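Alcohol dehydrogenase (Thermus sp., PDB 4CPD) probably oxidises alcohols to aldehydes or ketones with NAD as coenzyme, as a zinc-containing member of the medium-chain dehydrogenase/reductase family. Local coordinates at residues 24-29 with 128-133; 83-88 with 106-111; 153-158 with 293-298. All blocks are in the same frame, centred on the assembly; numbering follows the deposited sequence.

In the fold
The three contacts run from the sheet of the GroES-like domain to the coenzyme. Contact 1 closes a long loop of the chain, and contact 2 is nested inside it; their centres lie about 12 Å apart, and they touch where Pro-129 CG comes 3.7 Å from Ile-87 CD1. Contact 2 adjoins both zinc sites: Gly-106 touches the four-cysteine site, while Phe-85 is about 5 Å, nearest atoms, from the zinc held by Cys-38, His-59 and Asp-152. Contact 3, centred about 13 Å from contact 2, touches the nicotinamide end of NAD through Thr-156 and Ala-293. Contacts 2 and 3 meet through His-86 and Pro-84 on one side and Val-295 and His-296 on the other.

Contact 1 (24-29 with 128-133); sequences HPLDAL and VPFSNV
Ala-28 and Val-128 form an antiparallel hydrogen-bonded pair that joins strand 28-37 to strand 125-128. Val-128 N bonds to Ala-28 O at 2.8 Å and almost straight, 176° at the hydrogen; Ala-28 N answers to Val-128 O at 3.0 Å. Pro-129, without an N-H, follows at the end of the strand, and bonding resumes at the next carbonyl. Leu-26 O accepts from Ser-131 N at 2.8 Å, nearly in line with the C=O, and from Ser-131 OG at 3.0 Å, well above the carbonyl plane. OG reaches it because chi1 of 60° sets it between its own N and carbonyl carbon.

Water 1 makes the other polar link, donating to Asp-27 OD1 (2.6 Å) and accepting from Phe-130 N (2.8 Å). The second carboxylate oxygen, OD2, is in a salt bridge with Arg-127.

Among apolar groups, Leu-26 CD1 lies 4.0 Å from Phe-130 CD1, at the ring's edge, and Ala-28 CB, a small methyl, lies 3.7 Å from Ser-131 CB.

Ser-131 N is thus met directly by Leu-26 O, while the amide of the N-cap Phe-130 is met by a water that Asp-27 holds, and the nearby arginine probably keeps Asp-27 ionised.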
loop_
_atom_site.group_PDB
_atom_site.type_symbol
_atom_site.label_atom_id
_atom_site.label_comp_id
_atom_site.label_asym_id
_atom_site.label_seq_id
_atom_site.Cartn_x
_atom_site.Cartn_y
_atom_site.Cartn_z
ATOM N N HIS A 24 -26.675 -24.809 13.149
ATOM C CA HIS A 24 -26.485 -24.767 11.702
ATOM C C HIS A 24 -25.629 -25.974 11.302
ATOM O O HIS A 24 -24.784 -26.392 12.066
ATOM C CB HIS A 24 -25.831 -23.430 11.333
ATOM C CG HIS A 24 -25.728 -23.198 9.863
ATOM N ND1 HIS A 24 -24.614 -23.555 9.137
ATOM C CD2 HIS A 24 -26.602 -22.665 8.977
ATOM C CE1 HIS A 24 -24.803 -23.252 7.865
ATOM N NE2 HIS A 24 -26.005 -22.712 7.741
ATOM N N PRO A 25 -25.844 -26.563 10.127
ATOM C CA PRO A 25 -25.060 -27.790 9.815
ATOM C C PRO A 25 -23.505 -27.665 9.677
ATOM O O PRO A 25 -22.800 -28.677 9.493
ATOM C CB PRO A 25 -25.639 -28.239 8.460
ATOM C CG PRO A 25 -26.889 -27.468 8.250
ATOM C CD PRO A 25 -26.812 -26.225 9.067
ATOM N N LEU A 26 -22.990 -26.443 9.710
ATOM C CA LEU A 26 -21.565 -26.197 9.601
ATOM C C LEU A 26 -21.005 -25.657 10.916
ATOM O O LEU A 26 -19.832 -25.277 10.998
ATOM C CB LEU A 26 -21.277 -25.229 8.458
ATOM C CG LEU A 26 -21.560 -25.733 7.047
ATOM C CD1 LEU A 26 -21.241 -24.696 5.990
ATOM C CD2 LEU A 26 -20.774 -26.993 6.756
ATOM N N ASP A 27 -21.827 -25.662 11.955
ATOM C CA ASP A 27 -21.363 -25.314 13.298
ATOM C C ASP A 27 -20.459 -26.403 13.918
ATOM O O ASP A 27 -20.516 -27.582 13.582
ATOM C CB ASP A 27 -22.558 -25.054 14.236
ATOM C CG ASP A 27 -23.166 -23.684 14.046
ATOM O OD1 ASP A 27 -22.749 -22.960 13.111
ATOM O OD2 ASP A 27 -24.054 -23.324 14.846
ATOM N N ALA A 28 -19.604 -25.977 14.818
ATOM C CA ALA A 28 -18.936 -26.882 15.719
ATOM C C ALA A 28 -18.904 -26.252 17.104
ATOM O O ALA A 28 -18.924 -25.029 17.272
ATOM C CB ALA A 28 -17.524 -27.174 15.243
ATOM N N LEU A 29 -18.904 -27.119 18.096
ATOM C CA LEU A 29 -18.763 -26.703 19.460
ATOM C C LEU A 29 -17.389 -27.111 19.891
ATOM O O LEU A 29 -16.931 -28.199 19.552
ATOM C CB LEU A 29 -19.795 -27.383 20.335
ATOM C CG LEU A 29 -21.276 -27.074 20.093
ATOM C CD1 LEU A 29 -22.100 -27.556 21.287
ATOM C CD2 LEU A 29 -21.521 -25.586 19.870
ATOM N N VAL A 128 -18.558 -22.229 17.020
ATOM C CA VAL A 128 -17.835 -21.728 15.879
ATOM C C VAL A 128 -18.662 -21.990 14.610
ATOM O O VAL A 128 -18.762 -23.146 14.137
ATOM C CB VAL A 128 -16.467 -22.423 15.760
ATOM C CG1 VAL A 128 -15.725 -21.972 14.498
ATOM C CG2 VAL A 128 -15.622 -22.153 16.993
ATOM N N PRO A 129 -19.253 -20.929 14.030
ATOM C CA PRO A 129 -19.950 -21.079 12.745
ATOM C C PRO A 129 -19.050 -21.327 11.564
ATOM O O PRO A 129 -17.921 -20.911 11.579
ATOM C CB PRO A 129 -20.611 -19.720 12.542
ATOM C CG PRO A 129 -19.804 -18.781 13.358
ATOM C CD PRO A 129 -19.316 -19.550 14.535
ATOM N N PHE A 130 -19.569 -21.987 10.538
ATOM C CA PHE A 130 -18.788 -22.265 9.339
ATOM C C PHE A 130 -17.407 -22.864 9.722
ATOM O O PHE A 130 -16.351 -22.432 9.243
ATOM C CB PHE A 130 -18.603 -20.970 8.511
ATOM C CG PHE A 130 -19.886 -20.275 8.112
ATOM C CD1 PHE A 130 -20.782 -20.870 7.221
ATOM C CD2 PHE A 130 -20.168 -18.991 8.590
ATOM C CE1 PHE A 130 -21.948 -20.211 6.847
ATOM C CE2 PHE A 130 -21.324 -18.319 8.211
ATOM C CZ PHE A 130 -22.214 -18.931 7.341
ATOM N N SER A 131 -17.410 -23.864 10.594
ATOM C CA SER A 131 -16.157 -24.404 11.125
ATOM C C SER A 131 -15.270 -25.003 10.028
ATOM O O SER A 131 -14.047 -25.125 10.197
ATOM C CB SER A 131 -16.432 -25.445 12.219
ATOM O OG SER A 131 -17.189 -26.540 11.711
ATOM N N ASN A 132 -15.903 -25.369 8.916
ATOM C CA ASN A 132 -15.202 -25.720 7.691
ATOM C C ASN A 132 -14.249 -24.637 7.235
ATOM O O ASN A 132 -13.225 -24.938 6.634
ATOM C CB ASN A 132 -16.175 -26.028 6.546
ATOM C CG ASN A 132 -17.174 -24.882 6.263
ATOM O OD1 ASN A 132 -17.839 -24.357 7.173
ATOM N ND2 ASN A 132 -17.296 -24.514 4.984
ATOM N N VAL A 133 -14.585 -23.386 7.506
ATOM C CA VAL A 133 -13.731 -22.258 7.162
ATOM C C VAL A 133 -12.903 -21.777 8.356
ATOM O O VAL A 133 -11.738 -21.398 8.206
ATOM C CB VAL A 133 -14.622 -21.093 6.691
ATOM C CG1 VAL A 133 -13.830 -19.819 6.499
ATOM C CG2 VAL A 133 -15.352 -21.475 5.417
HETATM O O HOH W 1 -22.310 -22.314 10.618
#

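Contact 2 (83-88 with 106-111)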
loop_
_atom_site.group_PDB
_atom_site.type_symbol
_atom_site.label_atom_id
_atom_site.label_comp_id
_atom_site.label_asym_id
_atom_site.label_seq_id
_atom_site.Cartn_x
_atom_site.Cartn_y
_atom_site.Cartn_z
ATOM N N GLY A 83 -8.569 -21.540 15.825
ATOM C CA GLY A 83 -9.295 -20.820 14.774
ATOM C C GLY A 83 -8.979 -19.352 14.819
ATOM O O GLY A 83 -8.581 -18.847 15.864
ATOM N N PRO A 84 -9.134 -18.666 13.688
ATOM C CA PRO A 84 -9.030 -17.211 13.639
ATOM C C PRO A 84 -9.997 -16.510 14.593
ATOM O O PRO A 84 -11.097 -16.979 14.818
ATOM C CB PRO A 84 -9.437 -16.881 12.215
ATOM C CG PRO A 84 -9.079 -18.096 11.450
ATOM C CD PRO A 84 -9.425 -19.227 12.361
ATOM N N PHE A 85 -9.571 -15.383 15.137
ATOM C CA PHE A 85 -10.412 -14.585 15.981
ATOM C C PHE A 85 -11.595 -13.957 15.258
ATOM O O PHE A 85 -12.483 -13.424 15.889
ATOM C CB PHE A 85 -9.582 -13.501 16.657
ATOM C CG PHE A 85 -9.136 -12.387 15.750
ATOM C CD1 PHE A 85 -9.949 -11.280 15.517
ATOM C CD2 PHE A 85 -7.863 -12.398 15.203
ATOM C CE1 PHE A 85 -9.513 -10.228 14.724
ATOM C CE2 PHE A 85 -7.432 -11.352 14.398
ATOM C CZ PHE A 85 -8.256 -10.266 14.165
ATOM N N HIS A 86 -11.601 -13.996 13.946
ATOM C CA HIS A 86 -12.677 -13.421 13.216
ATOM C C HIS A 86 -13.238 -14.485 12.287
ATOM O O HIS A 86 -12.509 -15.305 11.791
ATOM C CB HIS A 86 -12.192 -12.190 12.447
ATOM C CG HIS A 86 -11.205 -12.508 11.369
ATOM N ND1 HIS A 86 -9.864 -12.675 11.617
ATOM C CD2 HIS A 86 -11.362 -12.682 10.035
ATOM C CE1 HIS A 86 -9.235 -12.929 10.484
ATOM N NE2 HIS A 86 -10.121 -12.954 9.511
ATOM N N ILE A 87 -14.541 -14.442 12.037
ATOM C CA ILE A 87 -15.210 -15.497 11.306
ATOM C C ILE A 87 -15.509 -15.056 9.907
ATOM O O ILE A 87 -15.556 -13.871 9.627
ATOM C CB ILE A 87 -16.520 -15.950 11.995
ATOM C CG1 ILE A 87 -17.567 -14.830 12.010
ATOM C CG2 ILE A 87 -16.253 -16.347 13.432
ATOM C CD1 ILE A 87 -18.997 -15.345 12.116
ATOM N N ALA A 88 -15.736 -16.041 9.050
ATOM C CA ALA A 88 -15.864 -15.838 7.634
ATOM C C ALA A 88 -16.719 -16.939 7.069
ATOM O O ALA A 88 -16.722 -18.038 7.593
ATOM C CB ALA A 88 -14.508 -15.831 6.962
ATOM N N GLY A 106 -19.138 -11.347 8.261
ATOM C CA GLY A 106 -17.995 -11.410 9.132
ATOM C C GLY A 106 -18.329 -10.989 10.534
ATOM O O GLY A 106 -19.306 -10.305 10.736
ATOM N N GLY A 107 -17.504 -11.415 11.488
ATOM C CA GLY A 107 -17.600 -10.987 12.889
ATOM C C GLY A 107 -16.383 -11.382 13.685
ATOM O O GLY A 107 -15.540 -12.090 13.186
ATOM N N VAL A 108 -16.312 -10.919 14.927
ATOM C CA VAL A 108 -15.241 -11.256 15.858
ATOM C C VAL A 108 -15.874 -11.771 17.120
ATOM O O VAL A 108 -16.729 -11.119 17.691
ATOM C CB VAL A 108 -14.432 -10.014 16.272
ATOM C CG1 VAL A 108 -13.327 -10.387 17.236
ATOM C CG2 VAL A 108 -13.868 -9.321 15.049
ATOM N N TYR A 109 -15.420 -12.925 17.586
ATOM C CA TYR A 109 -15.951 -13.517 18.829
ATOM C C TYR A 109 -15.851 -12.534 19.989
ATOM O O TYR A 109 -14.853 -11.846 20.143
ATOM C CB TYR A 109 -15.187 -14.796 19.240
ATOM C CG TYR A 109 -15.190 -15.914 18.233
ATOM C CD1 TYR A 109 -16.324 -16.684 18.016
ATOM C CD2 TYR A 109 -14.042 -16.220 17.513
ATOM C CE1 TYR A 109 -16.329 -17.708 17.076
ATOM C CE2 TYR A 109 -14.025 -17.262 16.593
ATOM C CZ TYR A 109 -15.161 -17.986 16.377
ATOM O OH TYR A 109 -15.091 -18.984 15.459
ATOM N N GLY A 110 -16.883 -12.519 20.816
ATOM C CA GLY A 110 -16.867 -11.774 22.060
ATOM C C GLY A 110 -16.487 -10.316 21.898
ATOM O O GLY A 110 -15.813 -9.742 22.782
ATOM N N TYR A 111 -16.915 -9.711 20.785
ATOM C CA TYR A 111 -16.573 -8.326 20.518
ATOM C C TYR A 111 -17.822 -7.422 20.332
ATOM O O TYR A 111 -17.747 -6.301 19.793
ATOM C CB TYR A 111 -15.583 -8.242 19.341
ATOM C CG TYR A 111 -14.487 -7.231 19.594
ATOM C CD1 TYR A 111 -13.524 -7.465 20.545
ATOM C CD2 TYR A 111 -14.437 -6.051 18.882
ATOM C CE1 TYR A 111 -12.512 -6.548 20.781
ATOM C CE2 TYR A 111 -13.450 -5.118 19.113
ATOM C CZ TYR A 111 -12.493 -5.369 20.074
ATOM O OH TYR A 111 -11.503 -4.455 20.338
HETATM O O HOH W 2 -12.502 -19.447 14.239
#
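A short antiparallel pairing of strands 86-87 and 107-108 closes the base of the lobe whose four cysteines, Cys-89, Cys-92, Cys-95 and Cys-103, bind a zinc ion; at its heart His-86 faces Val-108 as a non-hydrogen-bonded pair. The bonds on the two flanks are unequal: Ile-87 N reaches Gly-107 O at 2.8 Å, whereas Tyr-109 N to Phe-85 O is weak at 3.4 Å.

Ile-87 carries much of the packing. With chi1 at 65°, Ile-87 CG1 sits between the backbone N and the carbonyl carbon and comes 3.5 Å from Gly-107 N, against a backbone that bears no side chain of its own. The other branch, Ile-87 CG2, meets Tyr-109 CZ at 3.5 Å. The tyrosine ring also takes Pro-84 O at its edge, in plane, 3.4 Å from Tyr-109 CE2. Beyond the ring, Tyr-109 OH donates to water 2 (2.9 Å), which in turn donates to Pro-84 O. An alanine in place of Tyr-109 would probably leave a gap beside Ile-87 CG2 and deprive water 2 of one of its two partners here.

Val-108 CG1 lies at the edge of the Phe-85 ring, 3.9 Å from Phe-85 CD1, while His-86 ND1 lies over the centre of one face of that ring. Phe-85 also touches Asp-152 and NAD.

The strand bonding is sparse, and apolar side chains and a water bridge supply much of the joint. A tyrosine suits this place because its ring fills space while its hydroxyl serves the buried carbonyl of Pro-84 through water.

Contact 3 (153-158 with 293-298). With NAD (nicotinamide-adenine-dinucleotide), chain G.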
loop_
_atom_site.group_PDB
_atom_site.type_symbol
_atom_site.label_atom_id
_atom_site.label_comp_id
_atom_site.label_asym_id
_atom_site.label_seq_id
_atom_site.Cartn_x
_atom_site.Cartn_y
_atom_site.Cartn_z
ATOM N N ILE A 153 -2.716 -13.113 17.444
ATOM C CA ILE A 153 -1.609 -12.142 17.406
ATOM C C ILE A 153 -0.364 -12.520 16.549
ATOM O O ILE A 153 0.302 -11.642 16.006
ATOM C CB ILE A 153 -1.164 -11.728 18.803
ATOM C CG1 ILE A 153 -0.694 -12.934 19.602
ATOM C CG2 ILE A 153 -2.294 -11.033 19.552
ATOM C CD1 ILE A 153 0.160 -12.498 20.776
ATOM N N LEU A 154 -0.070 -13.813 16.409
ATOM C CA LEU A 154 1.038 -14.241 15.569
ATOM C C LEU A 154 0.687 -14.089 14.090
ATOM O O LEU A 154 1.463 -13.575 13.301
ATOM C CB LEU A 154 1.451 -15.686 15.882
ATOM C CG LEU A 154 2.598 -16.248 15.047
ATOM C CD1 LEU A 154 3.801 -15.307 15.067
ATOM C CD2 LEU A 154 3.000 -17.609 15.544
ATOM N N SER A 155 -0.491 -14.542 13.704
ATOM C CA SER A 155 -0.907 -14.423 12.304
ATOM C C SER A 155 -1.111 -12.954 11.902
ATOM O O SER A 155 -0.966 -12.604 10.747
ATOM C CB SER A 155 -2.178 -15.233 12.076
ATOM O OG SER A 155 -1.923 -16.613 12.243
ATOM N N THR A 156 -1.436 -12.115 12.874
ATOM C CA THR A 156 -1.567 -10.693 12.649
ATOM C C THR A 156 -0.216 -10.089 12.271
ATOM O O THR A 156 -0.088 -9.390 11.267
ATOM C CB THR A 156 -2.169 -9.996 13.901
ATOM O OG1 THR A 156 -3.526 -10.408 14.050
ATOM C CG2 THR A 156 -2.173 -8.529 13.769
ATOM N N ALA A 157 0.779 -10.340 13.102
ATOM C CA ALA A 157 2.132 -9.843 12.854
ATOM C C ALA A 157 2.735 -10.465 11.565
ATOM O O ALA A 157 3.311 -9.791 10.736
ATOM C CB ALA A 157 3.000 -10.168 14.042
ATOM N N TYR A 158 2.598 -11.766 11.420
ATOM C CA TYR A 158 3.049 -12.470 10.230
ATOM C C TYR A 158 2.442 -11.792 8.999
ATOM O O TYR A 158 3.161 -11.395 8.065
ATOM C CB TYR A 158 2.598 -13.917 10.317
ATOM C CG TYR A 158 3.113 -14.777 9.250
ATOM C CD1 TYR A 158 4.371 -15.339 9.350
ATOM C CD2 TYR A 158 2.336 -15.075 8.118
ATOM C CE1 TYR A 158 4.868 -16.179 8.340
ATOM C CE2 TYR A 158 2.809 -15.911 7.111
ATOM C CZ TYR A 158 4.075 -16.465 7.218
ATOM O OH TYR A 158 4.556 -17.276 6.207
ATOM N N ALA A 293 -6.410 -7.973 10.511
ATOM C CA ALA A 293 -5.735 -9.169 10.020
ATOM C C ALA A 293 -6.614 -10.011 9.199
ATOM O O ALA A 293 -7.811 -10.039 9.411
ATOM C CB ALA A 293 -5.258 -9.985 11.183
ATOM N N ASN A 294 -6.017 -10.725 8.266
ATOM C CA ASN A 294 -6.738 -11.681 7.417
ATOM C C ASN A 294 -6.152 -13.048 7.740
ATOM O O ASN A 294 -5.519 -13.734 6.924
ATOM C CB ASN A 294 -6.570 -11.316 5.951
ATOM C CG ASN A 294 -7.273 -12.274 5.024
ATOM O OD1 ASN A 294 -8.203 -12.968 5.414
ATOM N ND2 ASN A 294 -6.835 -12.321 3.789
ATOM N N VAL A 295 -6.375 -13.427 8.982
ATOM C CA VAL A 295 -5.750 -14.596 9.577
ATOM C C VAL A 295 -5.853 -15.859 8.746
ATOM O O VAL A 295 -4.881 -16.608 8.642
ATOM C CB VAL A 295 -6.331 -14.870 10.965
ATOM C CG1 VAL A 295 -5.732 -16.139 11.546
ATOM C CG2 VAL A 295 -6.071 -13.685 11.899
ATOM N N HIS A 296 -7.011 -16.090 8.158
ATOM C CA HIS A 296 -7.244 -17.320 7.392
ATOM C C HIS A 296 -6.227 -17.508 6.280
ATOM O O HIS A 296 -5.882 -18.623 5.946
ATOM C CB HIS A 296 -8.622 -17.321 6.757
ATOM C CG HIS A 296 -9.737 -17.127 7.732
ATOM N ND1 HIS A 296 -9.932 -15.941 8.406
ATOM C CD2 HIS A 296 -10.721 -17.964 8.145
ATOM C CE1 HIS A 296 -10.989 -16.049 9.184
ATOM N NE2 HIS A 296 -11.479 -17.269 9.052
ATOM N N LEU A 297 -5.775 -16.399 5.690
ATOM C CA LEU A 297 -4.865 -16.470 4.586
ATOM C C LEU A 297 -3.522 -17.073 5.027
ATOM O O LEU A 297 -2.894 -17.737 4.244
ATOM C CB LEU A 297 -4.659 -15.073 3.980
ATOM C CG LEU A 297 -3.974 -15.070 2.589
ATOM C CD1 LEU A 297 -4.829 -15.781 1.577
ATOM C CD2 LEU A 297 -3.683 -13.649 2.117
ATOM N N TYR A 298 -3.120 -16.834 6.281
ATOM C CA TYR A 298 -1.799 -17.163 6.780
ATOM C C TYR A 298 -1.752 -18.320 7.758
ATOM O O TYR A 298 -0.703 -18.879 7.998
ATOM C CB TYR A 298 -1.228 -15.929 7.471
ATOM C CG TYR A 298 -1.226 -14.724 6.556
ATOM C CD1 TYR A 298 -0.435 -14.713 5.412
ATOM C CD2 TYR A 298 -2.016 -13.610 6.822
ATOM C CE1 TYR A 298 -0.431 -13.630 4.564
ATOM C CE2 TYR A 298 -2.024 -12.525 5.973
ATOM C CZ TYR A 298 -1.233 -12.550 4.852
ATOM O OH TYR A 298 -1.213 -11.492 4.006
HETATM P PA NAD G . -0.700 -3.805 24.031
HETATM O O1A NAD G . -0.547 -4.905 25.084
HETATM O O2A NAD G . -1.483 -2.542 24.379
HETATM O O5B NAD G . 0.715 -3.338 23.397
HETATM C C5B NAD G . 0.932 -1.984 23.004
HETATM C C4B NAD G . 2.405 -1.624 23.172
HETATM O O4B NAD G . 2.687 -0.392 22.494
HETATM C C3B NAD G . 2.766 -1.436 24.650
HETATM O O3B NAD G . 4.014 -2.051 25.007
HETATM C C2B NAD G . 2.895 0.053 24.799
HETATM O O2B NAD G . 3.820 0.408 25.831
HETATM C C1B NAD G . 3.379 0.445 23.417
HETATM N N9A NAD G . 3.090 1.857 23.167
HETATM C C8A NAD G . 1.935 2.480 23.473
HETATM N N7A NAD G . 2.026 3.783 23.112
HETATM C C5A NAD G . 3.247 3.988 22.566
HETATM C C6A NAD G . 3.977 5.125 21.970
HETATM N N6A NAD G . 3.367 6.319 21.904
HETATM N N1A NAD G . 5.244 4.942 21.510
HETATM C C2A NAD G . 5.846 3.739 21.579
HETATM N N3A NAD G . 5.233 2.655 22.112
HETATM C C4A NAD G . 3.959 2.713 22.608
HETATM O O3 NAD G . -1.430 -4.413 22.717
HETATM P PN NAD G . -1.042 -5.724 21.846
HETATM O O1N NAD G . -1.764 -6.868 22.530
HETATM O O2N NAD G . 0.450 -5.750 21.494
HETATM O O5D NAD G . -1.774 -5.365 20.450
HETATM C C5D NAD G . -1.087 -4.460 19.563
HETATM C C4D NAD G . -1.985 -3.535 18.746
HETATM O O4D NAD G . -2.410 -4.246 17.575
HETATM C C3D NAD G . -3.252 -3.077 19.469
HETATM O O3D NAD G . -3.582 -1.753 19.014
HETATM C C2D NAD G . -4.293 -4.122 19.059
HETATM O O2D NAD G . -5.680 -3.717 19.180
HETATM C C1D NAD G . -3.848 -4.375 17.616
HETATM N N1N NAD G . -4.298 -5.661 17.059
HETATM C C2N NAD G . -4.713 -5.596 15.791
HETATM C C3N NAD G . -5.170 -6.713 15.108
HETATM C C7N NAD G . -5.588 -6.494 13.683
HETATM O O7N NAD G . -6.422 -7.207 13.147
HETATM N N7N NAD G . -4.987 -5.491 13.013
HETATM C C4N NAD G . -5.191 -7.954 15.768
HETATM C C5N NAD G . -4.754 -8.014 17.097
HETATM C C6N NAD G . -4.307 -6.843 17.731
#
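Thr-156 and Ala-293 meet beside the nicotinamide of NAD, in the Rossmann-fold coenzyme-binding part: segment 293-298 leads from the end strand, within this chain, of the parallel sheet, 286-290, into helix 295-307, which packs on helix 153-163.

Thr-156 CB lies 4.1 Å from Ala-293 CB and as far from NAD C4N, the carbon that exchanges hydride in such enzymes. There the side chain forks. Thr-156 OG1, anti to the carbonyl carbon at chi1 -68°, lies 3.4 Å from both Ala-293 CB and NAD C4N, and Thr-156 CG2 lies 3.7 Å from NAD C4N. Both branches thus meet the nicotinamide, and threonine suits the place because its hydroxyl is also tied to the backbone just before its helix, by a hydrogen bond to the O of Asp-152, a zinc ligand.

Elsewhere between the helices carbon meets carbon: Val-295 CG1 comes 3.7 Å from Ser-155 CB, a small residue whose OG bonds to Ala-150 O. Tyr-158 CD2 lies 3.7 Å from Tyr-298 CB, the rings oblique at 68°, with Tyr-298 OH bonded to Gln-163.

Back at the coenzyme, Ala-293 N donates to the carboxamide oxygen O7N of NAD at 2.7 Å, with 167° at the hydrogen.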